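Local coordinates for protein putative thiosugar synthase (PDB 4N6F) that probably uses sulphur from a carrier-protein thiocarboxylate to build a 2-thiosugar on a covalently held sugar phosphate, in a ThiG-like TIM barrel, at residues Leu109-Arg114 against Val126-Glu131. Sequence-based numbering, arbitrary orientation.
Sequences LKLDVR and VEAARE. With F6R (fructose -6-phosphate), chain F.
Leu-111 and Val-113 press against Ala-128 and Ala-129 in a contact of apolar side chains that no hydrogen bond crosses. The touching branch of Leu-111 is CD2, 4.0 Å from CA of Ala-129 and 4.4 Å from CB of Ala-128, meeting helix backbone as well as methyls. Val-113 sets CG2, the methyl anti to its carbonyl carbon, 4.1 Å from CB of Ala-128. The small alanines probably help the helix approach the strand.

Covalent and polar bonds gather on the barrel-interior side of 109-114. Lys-110, extended until it bends at its last torsion (chi4 -79°), carries the sugar through a 1.5 Å bond from NZ to C1 of F6R, a single-bond length beside a C2 modelled as a ketone: a ketoamine, probably formed through a Schiff base as in ThiG relatives. Arg-114 NH2 donates to O4 of F6R at 2.7 Å and, weakly, to O3. The same nitrogen forms a salt bridge with Asp-112 OD1 (3.1 Å), which lies near the guanidinium plane but is approached from above the carboxylate. A leucine in place of Arg-114 would probably leave O4 and O3 without these donors and Asp-112 with one salt-bridge partner fewer, Arg-162 remaining.

Strand 108-111 and helix 122-134 open a beta-alpha-beta unit completed by strand 138-143; Leu-139 of that strand and Leu-153 of helix 147-156 also pack on Ala-129, while Lys-90 of helix 90-104 touches Val-113.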
loop_
_atom_site.group_PDB
_atom_site.type_symbol
_atom_site.label_atom_id
_atom_site.label_comp_id
_atom_site.label_asym_id
_atom_site.label_seq_id
_atom_site.Cartn_x
_atom_site.Cartn_y
_atom_site.Cartn_z
ATOM N N LEU A 109 11.145 -15.801 21.437
ATOM C CA LEU A 109 12.402 -15.716 20.723
ATOM C C LEU A 109 12.267 -15.520 19.219
ATOM O O LEU A 109 11.606 -16.306 18.523
ATOM C CB LEU A 109 13.211 -16.990 20.978
ATOM C CG LEU A 109 14.634 -16.998 20.400
ATOM C CD1 LEU A 109 15.547 -16.092 21.226
ATOM C CD2 LEU A 109 15.186 -18.414 20.352
ATOM N N LYS A 110 12.923 -14.473 18.727
ATOM C CA LYS A 110 13.128 -14.264 17.302
ATOM C C LYS A 110 14.286 -15.147 16.937
ATOM O O LYS A 110 15.426 -14.862 17.280
ATOM C CB LYS A 110 13.358 -12.771 17.040
ATOM C CG LYS A 110 13.757 -12.408 15.628
ATOM C CD LYS A 110 13.911 -10.897 15.495
ATOM C CE LYS A 110 14.293 -10.450 14.083
ATOM N NZ LYS A 110 15.737 -10.654 13.877
ATOM N N LEU A 111 13.991 -16.267 16.289
ATOM C CA LEU A 111 14.994 -17.291 16.026
ATOM C C LEU A 111 15.529 -17.143 14.623
ATOM O O LEU A 111 14.774 -17.230 13.643
ATOM C CB LEU A 111 14.390 -18.681 16.211
ATOM C CG LEU A 111 15.283 -19.874 15.861
ATOM C CD1 LEU A 111 16.509 -19.931 16.759
ATOM C CD2 LEU A 111 14.474 -21.156 15.966
ATOM N N ASP A 112 16.837 -16.915 14.535
ATOM C CA ASP A 112 17.538 -16.755 13.273
ATOM C C ASP A 112 18.756 -17.685 13.257
ATOM O O ASP A 112 19.586 -17.659 14.178
ATOM C CB ASP A 112 17.987 -15.302 13.108
ATOM C CG ASP A 112 16.846 -14.375 12.733
ATOM O OD1 ASP A 112 16.284 -14.539 11.644
ATOM O OD2 ASP A 112 16.517 -13.458 13.517
ATOM N N VAL A 113 18.812 -18.539 12.238
ATOM C CA VAL A 113 19.945 -19.413 11.971
ATOM C C VAL A 113 20.257 -19.267 10.487
ATOM O O VAL A 113 19.514 -19.767 9.640
ATOM C CB VAL A 113 19.617 -20.882 12.283
ATOM C CG1 VAL A 113 20.827 -21.771 12.032
ATOM C CG2 VAL A 113 19.149 -21.026 13.723
ATOM N N ARG A 114 21.344 -18.568 10.175
ATOM C CA ARG A 114 21.646 -18.198 8.789
ATOM C C ARG A 114 22.952 -18.772 8.261
ATOM O O ARG A 114 23.897 -18.993 9.019
ATOM C CB ARG A 114 21.681 -16.682 8.661
ATOM C CG ARG A 114 20.450 -16.037 9.248
ATOM C CD ARG A 114 20.359 -14.566 8.923
ATOM N NE ARG A 114 19.094 -14.029 9.410
ATOM C CZ ARG A 114 18.707 -12.767 9.296
ATOM N NH1 ARG A 114 19.491 -11.870 8.698
ATOM N NH2 ARG A 114 17.524 -12.401 9.783
ATOM N N VAL A 126 15.025 -25.535 11.548
ATOM C CA VAL A 126 14.111 -26.580 12.009
ATOM C C VAL A 126 14.702 -27.371 13.177
ATOM O O VAL A 126 14.016 -27.621 14.174
ATOM C CB VAL A 126 13.760 -27.569 10.875
ATOM C CG1 VAL A 126 13.049 -28.803 11.419
ATOM C CG2 VAL A 126 12.888 -26.896 9.832
ATOM N N GLU A 127 15.960 -27.787 13.042
ATOM C CA GLU A 127 16.650 -28.502 14.128
ATOM C C GLU A 127 16.698 -27.660 15.397
ATOM O O GLU A 127 16.365 -28.135 16.478
ATOM C CB GLU A 127 18.083 -28.866 13.724
ATOM C CG GLU A 127 18.205 -29.931 12.644
ATOM C CD GLU A 127 19.611 -29.998 12.055
ATOM O OE1 GLU A 127 20.594 -29.743 12.796
ATOM O OE2 GLU A 127 19.734 -30.296 10.844
ATOM N N ALA A 128 17.111 -26.402 15.258
ATOM C CA ALA A 128 17.162 -25.483 16.403
ATOM C C ALA A 128 15.770 -25.302 17.016
ATOM O O ALA A 128 15.611 -25.311 18.244
ATOM C CB ALA A 128 17.737 -24.137 15.984
ATOM N N ALA A 129 14.757 -25.175 16.162
ATOM C CA ALA A 129 13.387 -24.966 16.643
ATOM C C ALA A 129 12.914 -26.123 17.507
ATOM O O ALA A 129 12.422 -25.914 18.615
ATOM C CB ALA A 129 12.435 -24.738 15.474
ATOM N N ARG A 130 13.075 -27.348 17.015
ATOM C CA ARG A 130 12.681 -28.549 17.781
ATOM C C ARG A 130 13.384 -28.641 19.132
ATOM O O ARG A 130 12.768 -28.964 20.145
ATOM C CB ARG A 130 12.961 -29.818 16.972
ATOM C CG ARG A 130 11.972 -30.046 15.845
ATOM C CD ARG A 130 12.415 -31.174 14.929
ATOM N NE ARG A 130 11.420 -31.430 13.888
ATOM C CZ ARG A 130 11.657 -32.035 12.723
ATOM N NH1 ARG A 130 12.874 -32.473 12.404
ATOM N NH2 ARG A 130 10.659 -32.203 11.862
ATOM N N GLU A 131 14.674 -28.336 19.154
ATOM C CA GLU A 131 15.425 -28.389 20.410
ATOM C C GLU A 131 14.927 -27.328 21.394
ATOM O O GLU A 131 14.742 -27.613 22.579
ATOM C CB GLU A 131 16.913 -28.215 20.140
ATOM C CG GLU A 131 17.808 -28.753 21.237
ATOM C CD GLU A 131 19.270 -28.749 20.826
ATOM O OE1 GLU A 131 20.082 -28.155 21.567
ATOM O OE2 GLU A 131 19.599 -29.319 19.756
HETATM C C1 F6R F . 16.180 -10.564 12.460
HETATM C C2 F6R F . 16.419 -9.137 12.052
HETATM C C3 F6R F . 17.052 -8.767 10.733
HETATM C C4 F6R F . 15.998 -8.933 9.636
HETATM C C5 F6R F . 16.408 -8.216 8.347
HETATM C C6 F6R F . 15.201 -7.907 7.483
HETATM O O2 F6R F . 16.042 -8.221 12.785
HETATM O O3 F6R F . 18.222 -9.525 10.407
HETATM O O4 F6R F . 15.821 -10.330 9.352
HETATM O O5 F6R F . 17.084 -6.991 8.622
HETATM O O6 F6R F . 15.663 -7.394 6.239
HETATM P P F6R F . 15.664 -5.841 5.877
HETATM O O1P F6R F . 16.836 -5.310 6.648
HETATM O O2P F6R F . 14.344 -5.279 6.331
HETATM O O3P F6R F . 15.783 -5.890 4.381
#